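Local coordinates for protein NAD-dependent benzaldehyde dehydrogenase (Legionella pneumophila, PDB 3RHE) that is of uncertain activity, named an NAD-dependent benzaldehyde dehydrogenase but built as a member of the glyoxalase/bleomycin resistance (vicinal oxygen chelate) superfamily, at residues R86-K91 with Y106-V111; L11-N16 with E115-I120; T30-S35 with A40-K45. One frame throughout, in Å; residues are numbered along the deposited sequence.

Interaction 1 (R86-K91 with Y106-V111)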
loop_
_atom_site.group_PDB
_atom_site.type_symbol
_atom_site.label_atom_id
_atom_site.label_comp_id
_atom_site.label_asym_id
_atom_site.label_seq_id
_atom_site.Cartn_x
_atom_site.Cartn_y
_atom_site.Cartn_z
ATOM N N ARG A 86 13.707 -6.951 -9.862
ATOM C CA ARG A 86 14.491 -7.912 -10.623
ATOM C C ARG A 86 14.168 -9.349 -10.217
ATOM O O ARG A 86 13.943 -10.205 -11.069
ATOM C CB ARG A 86 15.983 -7.631 -10.439
ATOM C CG ARG A 86 16.878 -8.576 -11.212
ATOM C CD ARG A 86 18.288 -8.029 -11.309
ATOM N NE ARG A 86 18.997 -8.062 -10.032
ATOM C CZ ARG A 86 20.291 -7.773 -9.900
ATOM N NH1 ARG A 86 21.006 -7.442 -10.972
ATOM N NH2 ARG A 86 20.874 -7.820 -8.704
ATOM N N GLN A 87 14.132 -9.614 -8.912
ATOM C CA GLN A 87 13.808 -10.957 -8.432
ATOM C C GLN A 87 12.427 -11.405 -8.925
ATOM O O GLN A 87 12.259 -12.538 -9.380
ATOM C CB GLN A 87 13.849 -11.030 -6.898
ATOM C CG GLN A 87 15.231 -10.942 -6.280
ATOM C CD GLN A 87 15.175 -10.777 -4.771
ATOM O OE1 GLN A 87 16.135 -10.322 -4.144
ATOM N NE2 GLN A 87 14.045 -11.138 -4.181
ATOM N N TRP A 88 11.442 -10.514 -8.837
ATOM C CA TRP A 88 10.075 -10.863 -9.228
ATOM C C TRP A 88 9.950 -11.105 -10.739
ATOM O O TRP A 88 9.213 -11.995 -11.176
ATOM C CB TRP A 88 9.076 -9.795 -8.736
ATOM C CG TRP A 88 8.758 -9.872 -7.238
ATOM C CD1 TRP A 88 9.530 -10.448 -6.257
ATOM C CD2 TRP A 88 7.607 -9.325 -6.569
ATOM N NE1 TRP A 88 8.916 -10.310 -5.028
ATOM C CE2 TRP A 88 7.744 -9.618 -5.190
ATOM C CE3 TRP A 88 6.470 -8.626 -7.001
ATOM C CZ2 TRP A 88 6.783 -9.241 -4.244
ATOM C CZ3 TRP A 88 5.520 -8.240 -6.052
ATOM C CH2 TRP A 88 5.685 -8.551 -4.693
ATOM N N SER A 89 10.672 -10.322 -11.535
ATOM C CA SER A 89 10.692 -10.545 -12.978
ATOM C C SER A 89 11.292 -11.914 -13.282
ATOM O O SER A 89 10.757 -12.674 -14.083
ATOM C CB SER A 89 11.488 -9.455 -13.692
ATOM O OG SER A 89 10.878 -8.187 -13.498
ATOM N N ASP A 90 12.403 -12.221 -12.621
ATOM C CA ASP A 90 13.058 -13.518 -12.768
ATOM C C ASP A 90 12.129 -14.665 -12.379
ATOM O O ASP A 90 12.180 -15.747 -12.969
ATOM C CB ASP A 90 14.349 -13.558 -11.943
ATOM C CG ASP A 90 15.474 -12.759 -12.586
ATOM O OD1 ASP A 90 15.315 -12.345 -13.759
ATOM O OD2 ASP A 90 16.514 -12.540 -11.923
ATOM N N LYS A 91 11.262 -14.409 -11.404
ATOM C CA LYS A 91 10.331 -15.415 -10.898
ATOM C C LYS A 91 9.061 -15.479 -11.734
ATOM O O LYS A 91 8.172 -16.285 -11.471
ATOM C CB LYS A 91 9.967 -15.116 -9.436
ATOM C CG LYS A 91 11.045 -15.480 -8.436
ATOM C CD LYS A 91 10.801 -14.805 -7.090
ATOM C CE LYS A 91 11.807 -15.278 -6.045
ATOM N NZ LYS A 91 11.446 -14.794 -4.691
ATOM N N TYR A 106 8.827 5.573 -4.148
ATOM C CA TYR A 106 9.204 4.769 -5.303
ATOM C C TYR A 106 8.667 3.352 -5.165
ATOM O O TYR A 106 8.841 2.719 -4.123
ATOM C CB TYR A 106 10.723 4.764 -5.393
ATOM C CG TYR A 106 11.329 4.151 -6.621
ATOM C CD1 TYR A 106 11.146 4.721 -7.880
ATOM C CD2 TYR A 106 12.160 3.039 -6.515
ATOM C CE1 TYR A 106 11.753 4.176 -9.013
ATOM C CE2 TYR A 106 12.764 2.488 -7.632
ATOM C CZ TYR A 106 12.561 3.057 -8.878
ATOM O OH TYR A 106 13.167 2.492 -9.980
ATOM N N THR A 107 8.023 2.853 -6.218
ATOM C CA THR A 107 7.122 1.716 -6.053
ATOM C C THR A 107 6.872 0.941 -7.342
ATOM O O THR A 107 6.998 1.483 -8.434
ATOM C CB THR A 107 5.747 2.207 -5.479
ATOM O OG1 THR A 107 4.925 1.091 -5.130
ATOM C CG2 THR A 107 5.005 3.051 -6.503
ATOM N N PHE A 108 6.517 -0.332 -7.200
ATOM C CA PHE A 108 5.989 -1.107 -8.311
ATOM C C PHE A 108 4.946 -2.083 -7.778
ATOM O O PHE A 108 4.885 -2.334 -6.574
ATOM C CB PHE A 108 7.100 -1.810 -9.124
ATOM C CG PHE A 108 7.630 -3.073 -8.496
ATOM C CD1 PHE A 108 8.677 -3.029 -7.582
ATOM C CD2 PHE A 108 7.113 -4.310 -8.855
ATOM C CE1 PHE A 108 9.172 -4.193 -7.008
ATOM C CE2 PHE A 108 7.613 -5.476 -8.294
ATOM C CZ PHE A 108 8.644 -5.415 -7.365
ATOM N N VAL A 109 4.099 -2.610 -8.653
ATOM C CA VAL A 109 3.087 -3.571 -8.187
ATOM C C VAL A 109 2.917 -4.791 -9.080
ATOM O O VAL A 109 2.917 -4.693 -10.311
ATOM C CB VAL A 109 1.712 -2.917 -7.802
ATOM C CG1 VAL A 109 1.530 -1.576 -8.432
ATOM C CG2 VAL A 109 0.508 -3.857 -8.080
ATOM N N GLY A 110 2.814 -5.944 -8.431
ATOM C CA GLY A 110 2.508 -7.183 -9.109
ATOM C C GLY A 110 1.136 -7.694 -8.709
ATOM O O GLY A 110 0.438 -7.065 -7.910
ATOM N N VAL A 111 0.738 -8.825 -9.279
ATOM C CA VAL A 111 -0.505 -9.474 -8.875
ATOM C C VAL A 111 -0.294 -10.965 -8.749
ATOM O O VAL A 111 0.564 -11.546 -9.421
ATOM C CB VAL A 111 -1.659 -9.240 -9.872
ATOM C CG1 VAL A 111 -2.109 -7.792 -9.839
ATOM C CG2 VAL A 111 -1.264 -9.686 -11.286
#
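An offset edge-to-face aromatic pair, Trp88 with Phe108, packs the last turn of helix 78-90 against strand 105-111 of the curved sheet. Phe108 turns its edge toward the face of the six-membered ring of the indole, with the ring centroids 5.4 Å apart and the planes at 81°. The nearest approach is made by carbon atoms, Phe108 CE2 lying 3.6 Å from Trp88 CE3. Next to it, Phe108 CZ stands above the indole, displaced toward the rim, and is 4.1 Å from the ring-fusion atom Trp88 CD2. The benzo part of the indole therefore carries the contact, while the pyrrole part with NE1 is turned away from Phe108. For Phe108, CG sits between the backbone N and the carbonyl carbon (chi1 79°), an orientation that sends the ring out from the strand to the helix.

Strand 105-111 lies in the curved sheet of the vicinal oxygen chelate fold, built from beta-alpha-beta-beta-beta modules, and helix 78-90 covers the convex side of the sheet here. Phe108 and Gly110 face this helix, whereas Val109 and Val111 point away from it. Because Gly110 has no side chain, the rim of the indole can come near the main chain: Trp88 CZ3 approaches Gly110 N to 4.3 Å, with the nitrogen close to the indole plane. The CA atoms of Trp88 and Gly110 are 8.4 Å apart, a gap spanned from the helix side alone.

The pair is continued on several sides. His85, one turn earlier in the helix, makes a second edge-to-face contact with Phe108, and Val81 also packs on that ring. Leu118 and Ile120 from neighbouring strand 117-123 touch Trp88, as does Ile93 in the loop after the helix.

Interaction 2 (L11-N16 with E115-I120); sequences LFYVKN and EHRLRI
Tyr13 OH is gripped by two groups: it accepts a hydrogen bond from Arg117 NH1, 2.9 Å away, and forms another with the Glu70 carboxylate. The N-H...O angle at the arginine bond is 147°, and the hydroxyl lies near the guanidinium edge, tilted 20° out of its plane. Ring and guanidinium are strongly turned against each other, and the two side chains cross at about a right angle. Arg117 is extended from CG to NE, passing the phenol so that its CD also comes within 3.3 Å of Tyr13 OH. The backbone oxygens of Pro60 and Lys61 take further hydrogen bonds from NH1 and NH2 of this guanidinium, fixing its rotation.

Strands 8-14 and 117-123 are not sheet neighbours; strand 69-74 runs between them, and the CA atoms of Leu11 and Arg119 are 9.3 Å apart. Strands 8-14 and 69-74 open the two beta-alpha-beta-beta-beta modules of the vicinal oxygen chelate fold, so the side chains reach across the seam where the modules join. They do so on the concave side, where relatives commonly hold their ligands.

Farther along, the CD2 methyl of Leu11 rests 4.4 Å from CD in the aliphatic part of Arg119. The guanidinium of Arg119 forms a salt bridge with Glu70, which thus ties both contacts together, and hydrogen bonds to Thr107 and Glu59.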
loop_
_atom_site.group_PDB
_atom_site.type_symbol
_atom_site.label_atom_id
_atom_site.label_comp_id
_atom_site.label_asym_id
_atom_site.label_seq_id
_atom_site.Cartn_x
_atom_site.Cartn_y
_atom_site.Cartn_z
ATOM N N LEU A 11 -3.286 -2.417 2.642
ATOM C CA LEU A 11 -3.804 -1.185 2.076
ATOM C C LEU A 11 -5.236 -1.393 1.607
ATOM O O LEU A 11 -5.492 -2.215 0.745
ATOM C CB LEU A 11 -2.941 -0.741 0.884
ATOM C CG LEU A 11 -1.924 0.400 0.920
ATOM C CD1 LEU A 11 -1.607 0.921 2.307
ATOM C CD2 LEU A 11 -0.656 0.011 0.130
ATOM N N PHE A 12 -6.165 -0.641 2.180
ATOM C CA PHE A 12 -7.550 -0.664 1.741
ATOM C C PHE A 12 -7.821 0.563 0.869
ATOM O O PHE A 12 -7.571 1.698 1.287
ATOM C CB PHE A 12 -8.489 -0.646 2.961
ATOM C CG PHE A 12 -8.740 -2.009 3.568
ATOM C CD1 PHE A 12 -8.061 -3.133 3.112
ATOM C CD2 PHE A 12 -9.635 -2.158 4.609
ATOM C CE1 PHE A 12 -8.290 -4.397 3.684
ATOM C CE2 PHE A 12 -9.872 -3.408 5.182
ATOM C CZ PHE A 12 -9.196 -4.525 4.716
ATOM N N TYR A 13 -8.331 0.338 -0.337
ATOM C CA TYR A 13 -8.845 1.435 -1.143
ATOM C C TYR A 13 -10.165 1.903 -0.518
ATOM O O TYR A 13 -11.052 1.090 -0.283
ATOM C CB TYR A 13 -9.085 0.988 -2.587
ATOM C CG TYR A 13 -7.854 0.449 -3.311
ATOM C CD1 TYR A 13 -6.570 0.665 -2.821
ATOM C CD2 TYR A 13 -7.987 -0.252 -4.514
ATOM C CE1 TYR A 13 -5.440 0.168 -3.498
ATOM C CE2 TYR A 13 -6.870 -0.745 -5.201
ATOM C CZ TYR A 13 -5.602 -0.525 -4.694
ATOM O OH TYR A 13 -4.501 -1.010 -5.385
ATOM N N VAL A 14 -10.283 3.203 -0.238
ATOM C CA VAL A 14 -11.509 3.759 0.336
ATOM C C VAL A 14 -12.053 4.972 -0.445
ATOM O O VAL A 14 -11.286 5.785 -0.991
ATOM C CB VAL A 14 -11.326 4.163 1.820
ATOM C CG1 VAL A 14 -10.909 2.965 2.666
ATOM C CG2 VAL A 14 -10.327 5.324 1.970
ATOM N N LYS A 15 -13.376 5.099 -0.491
ATOM C CA LYS A 15 -13.990 6.260 -1.154
ATOM C C LYS A 15 -13.668 7.571 -0.428
ATOM O O LYS A 15 -13.387 8.599 -1.056
ATOM C CB LYS A 15 -15.510 6.097 -1.248
ATOM C CG LYS A 15 -15.991 5.175 -2.358
ATOM C CD LYS A 15 -17.501 5.297 -2.538
ATOM C CE LYS A 15 -17.903 5.195 -4.007
ATOM N NZ LYS A 15 -19.390 5.288 -4.197
ATOM N N ASN A 16 -13.707 7.530 0.899
ATOM C CA ASN A 16 -13.486 8.730 1.716
ATOM C C ASN A 16 -12.643 8.426 2.943
ATOM O O ASN A 16 -13.166 7.940 3.942
ATOM C CB ASN A 16 -14.827 9.333 2.140
ATOM C CG ASN A 16 -14.673 10.662 2.889
ATOM O OD1 ASN A 16 -13.787 10.823 3.729
ATOM N ND2 ASN A 16 -15.550 11.609 2.589
ATOM N N GLU A 115 -5.415 -12.171 -8.916
ATOM C CA GLU A 115 -5.510 -10.727 -9.113
ATOM C C GLU A 115 -5.439 -9.886 -7.847
ATOM O O GLU A 115 -5.843 -8.724 -7.852
ATOM C CB GLU A 115 -6.758 -10.365 -9.925
ATOM C CG GLU A 115 -6.691 -10.906 -11.340
ATOM C CD GLU A 115 -5.327 -10.660 -11.978
ATOM O OE1 GLU A 115 -5.041 -9.504 -12.336
ATOM O OE2 GLU A 115 -4.539 -11.623 -12.123
ATOM N N HIS A 116 -4.925 -10.463 -6.769
ATOM C CA HIS A 116 -4.632 -9.670 -5.579
ATOM C C HIS A 116 -3.365 -8.858 -5.843
ATOM O O HIS A 116 -2.342 -9.412 -6.261
ATOM C CB HIS A 116 -4.460 -10.566 -4.351
ATOM C CG HIS A 116 -5.649 -11.439 -4.071
ATOM N ND1 HIS A 116 -6.876 -10.931 -3.697
ATOM C CD2 HIS A 116 -5.797 -12.787 -4.112
ATOM C CE1 HIS A 116 -7.731 -11.924 -3.524
ATOM N NE2 HIS A 116 -7.101 -13.063 -3.770
ATOM N N ARG A 117 -3.442 -7.548 -5.621
ATOM C CA ARG A 117 -2.287 -6.672 -5.834
ATOM C C ARG A 117 -1.262 -6.745 -4.698
ATOM O O ARG A 117 -1.603 -6.783 -3.506
ATOM C CB ARG A 117 -2.727 -5.222 -6.056
ATOM C CG ARG A 117 -3.494 -4.982 -7.350
ATOM C CD ARG A 117 -4.038 -3.560 -7.400
ATOM N NE ARG A 117 -4.617 -3.228 -8.697
ATOM C CZ ARG A 117 -4.889 -1.989 -9.100
ATOM N NH1 ARG A 117 -4.641 -0.951 -8.299
ATOM N NH2 ARG A 117 -5.412 -1.788 -10.304
ATOM N N LEU A 118 -0.002 -6.748 -5.098
ATOM C CA LEU A 118 1.123 -6.883 -4.194
ATOM C C LEU A 118 2.063 -5.724 -4.505
ATOM O O LEU A 118 2.611 -5.648 -5.597
ATOM C CB LEU A 118 1.838 -8.209 -4.470
ATOM C CG LEU A 118 0.988 -9.488 -4.381
ATOM C CD1 LEU A 118 1.819 -10.699 -4.760
ATOM C CD2 LEU A 118 0.454 -9.666 -2.983
ATOM N N ARG A 119 2.255 -4.824 -3.551
ATOM C CA ARG A 119 3.026 -3.624 -3.825
ATOM C C ARG A 119 4.322 -3.568 -3.035
ATOM O O ARG A 119 4.342 -3.841 -1.834
ATOM C CB ARG A 119 2.199 -2.360 -3.554
ATOM C CG ARG A 119 3.010 -1.052 -3.675
ATOM C CD ARG A 119 2.195 0.185 -3.256
ATOM N NE ARG A 119 0.982 0.353 -4.055
ATOM C CZ ARG A 119 0.932 0.945 -5.240
ATOM N NH1 ARG A 119 2.037 1.431 -5.793
ATOM N NH2 ARG A 119 -0.225 1.050 -5.878
ATOM N N ILE A 120 5.400 -3.207 -3.722
ATOM C CA ILE A 120 6.675 -2.916 -3.077
ATOM C C ILE A 120 6.841 -1.391 -3.112
ATOM O O ILE A 120 6.609 -0.767 -4.147
ATOM C CB ILE A 120 7.875 -3.546 -3.858
ATOM C CG1 ILE A 120 7.732 -5.070 -4.031
ATOM C CG2 ILE A 120 9.205 -3.196 -3.191
ATOM C CD1 ILE A 120 7.733 -5.850 -2.756
#

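Interaction 3 (T30-S35 with A40-K45); sequences TQPIES and AMFVMK
Phe42 carries its ring beneath Pro32 and alongside Thr30, on the side of the hairpin that meets helix 17-28. From CB the chain turns with CG anti to the carbonyl carbon (chi1 -68°), and CG comes 4.2 Å from Pro32 CA. One branch, CD2, touches the methyl CG2 of Thr30 at 3.5 Å. The following atom, CE2, has the carbonyl oxygen of Thr30 beside it, 3.4 Å away and in the plane of the ring. CE1 and the tip atom CZ lie under Pro32 CB, which sits 3.7 Å from the centroid of the Phe42 ring and almost on its normal, a CH-pi contact. Tyr24 and Leu28 of helix 17-28 also pack against the phenyl ring.

On the side of the hairpin away from the Phe42 ring, Ile33 reaches over to Met41 and Val43. Its CD1 presses on Met41 CE (selenomethionine in the crystal) at 3.3 Å, tighter than usual carbon packing, and meets Val43 CG2 at 3.5 Å.

The backbones are joined more sparingly. Met41 N donates to Glu34 O over 2.9 Å and is nearly straight at 166°, whereas the bond from Ile33 N to Met41 O, also 2.9 Å, is bent and weak. Beyond these, a water accepts from Val43 N and donates to Gln31 O, bridging the two segments beyond the last direct bond. Ile33 and Glu34 thus both stand opposite Met41, which makes this a classic beta bulge in the antiparallel hairpin of strands 34-35 and 39-43.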
loop_
_atom_site.group_PDB
_atom_site.type_symbol
_atom_site.label_atom_id
_atom_site.label_comp_id
_atom_site.label_asym_id
_atom_site.label_seq_id
_atom_site.Cartn_x
_atom_site.Cartn_y
_atom_site.Cartn_z
ATOM N N THR A 30 -8.732 2.887 18.627
ATOM C CA THR A 30 -7.355 3.346 18.554
ATOM C C THR A 30 -7.279 4.560 17.649
ATOM O O THR A 30 -8.056 4.700 16.700
ATOM C CB THR A 30 -6.421 2.257 17.999
ATOM O OG1 THR A 30 -5.061 2.700 18.085
ATOM C CG2 THR A 30 -6.737 1.984 16.544
ATOM N N GLN A 31 -6.344 5.447 17.952
ATOM C CA GLN A 31 -6.109 6.604 17.112
ATOM C C GLN A 31 -5.194 6.188 15.967
ATOM O O GLN A 31 -4.275 5.403 16.167
ATOM C CB GLN A 31 -5.438 7.707 17.934
ATOM C CG GLN A 31 -5.880 9.106 17.562
ATOM C CD GLN A 31 -7.354 9.336 17.827
ATOM O OE1 GLN A 31 -8.017 10.078 17.104
ATOM N NE2 GLN A 31 -7.878 8.697 18.871
ATOM N N PRO A 32 -5.433 6.708 14.758
ATOM C CA PRO A 32 -4.446 6.413 13.716
ATOM C C PRO A 32 -3.130 7.115 14.053
ATOM O O PRO A 32 -3.171 8.196 14.636
ATOM C CB PRO A 32 -5.073 7.025 12.462
ATOM C CG PRO A 32 -5.948 8.092 12.953
ATOM C CD PRO A 32 -6.474 7.640 14.295
ATOM N N ILE A 33 -1.992 6.515 13.720
ATOM C CA ILE A 33 -0.713 7.198 13.906
ATOM C C ILE A 33 -0.534 8.335 12.889
ATOM O O ILE A 33 0.259 9.250 13.096
ATOM C CB ILE A 33 0.484 6.247 13.808
ATOM C CG1 ILE A 33 0.614 5.694 12.393
ATOM C CG2 ILE A 33 0.387 5.130 14.862
ATOM C CD1 ILE A 33 1.883 4.917 12.166
ATOM N N GLU A 34 -1.280 8.276 11.791
ATOM C CA GLU A 34 -1.224 9.331 10.793
ATOM C C GLU A 34 -2.550 9.436 10.063
ATOM O O GLU A 34 -3.212 8.420 9.818
ATOM C CB GLU A 34 -0.076 9.064 9.803
ATOM C CG GLU A 34 0.060 10.101 8.710
ATOM C CD GLU A 34 -0.904 9.873 7.561
ATOM O OE1 GLU A 34 -1.135 10.815 6.765
ATOM O OE2 GLU A 34 -1.421 8.742 7.446
ATOM N N SER A 35 -2.947 10.664 9.734
ATOM C CA SER A 35 -4.153 10.883 8.947
ATOM C C SER A 35 -4.021 12.115 8.043
ATOM O O SER A 35 -3.254 13.039 8.332
ATOM C CB SER A 35 -5.391 10.986 9.842
ATOM O OG SER A 35 -5.342 12.145 10.650
ATOM N N ALA A 40 -4.888 7.422 5.709
ATOM C CA ALA A 40 -4.756 7.253 7.152
ATOM C C ALA A 40 -4.082 5.920 7.441
ATOM O O ALA A 40 -4.231 4.959 6.676
ATOM C CB ALA A 40 -6.107 7.350 7.847
HETATM N N MSE A 41 -3.313 5.866 8.518
HETATM C CA MSE A 41 -2.669 4.624 8.895
HETATM C C MSE A 41 -2.908 4.252 10.350
HETATM O O MSE A 41 -2.726 5.082 11.249
HETATM C CB MSE A 41 -1.169 4.681 8.642
HETATM C CG MSE A 41 -0.484 3.451 9.214
HETATM SE SE MSE A 41 1.118 2.944 8.289
HETATM C CE MSE A 41 2.260 4.404 8.894
ATOM N N PHE A 42 -3.288 2.996 10.568
ATOM C CA PHE A 42 -3.462 2.443 11.912
ATOM C C PHE A 42 -2.426 1.358 12.149
ATOM O O PHE A 42 -2.113 0.559 11.259
ATOM C CB PHE A 42 -4.871 1.858 12.115
ATOM C CG PHE A 42 -5.969 2.883 12.131
ATOM C CD1 PHE A 42 -6.530 3.339 10.949
ATOM C CD2 PHE A 42 -6.448 3.383 13.330
ATOM C CE1 PHE A 42 -7.544 4.275 10.959
ATOM C CE2 PHE A 42 -7.464 4.322 13.352
ATOM C CZ PHE A 42 -8.013 4.772 12.159
ATOM N N VAL A 43 -1.886 1.332 13.357
ATOM C CA VAL A 43 -0.943 0.308 13.730
ATOM C C VAL A 43 -1.462 -0.443 14.941
ATOM O O VAL A 43 -1.731 0.158 15.982
ATOM C CB VAL A 43 0.436 0.909 14.024
ATOM C CG1 VAL A 43 1.361 -0.154 14.572
ATOM C CG2 VAL A 43 1.003 1.537 12.764
HETATM N N MSE A 44 -1.617 -1.757 14.791
HETATM C CA MSE A 44 -2.106 -2.598 15.874
HETATM C C MSE A 44 -1.057 -2.783 16.955
HETATM O O MSE A 44 0.125 -2.923 16.669
HETATM C CB MSE A 44 -2.492 -3.980 15.354
HETATM C CG MSE A 44 -3.381 -3.959 14.144
HETATM SE SE MSE A 44 -4.984 -2.895 14.457
HETATM C CE MSE A 44 -5.850 -3.273 12.750
ATOM N N LYS A 45 -1.506 -2.791 18.201
ATOM C CA LYS A 45 -0.661 -3.187 19.312
ATOM C C LYS A 45 0.031 -4.488 18.918
ATOM O O LYS A 45 1.210 -4.697 19.208
ATOM C CB LYS A 45 -1.520 -3.383 20.563
ATOM C CG LYS A 45 -0.734 -3.510 21.852
ATOM C CD LYS A 45 -1.663 -3.633 23.051
ATOM C CE LYS A 45 -0.872 -3.812 24.337
ATOM N NZ LYS A 45 0.077 -4.959 24.238
HETATM O O HOH W 1 -2.469 3.397 15.240
#

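In the fold
The three contacts reach one curved sheet at different depths. Interaction 2 lies nearest the centre of the chain yet is only partly buried; it is the one with a hydrogen bond between side chains, working between the two modules. Interaction 1 is the buried one, made by aromatic packing, and it holds helix 78-90 on the outer side of strand 105-111. Interaction 3, about 28 Å from it between centres and across the chain's centre, is a surface hairpin of the first module that mixes backbone bonds, packing and water. Interactions 1 and 2 share neighbouring strands: Gly110 N lies 2.9 Å from Leu118 O, a probable hydrogen bond. Along the chain, residues 11-16 and 115-120 enclose both other contacts.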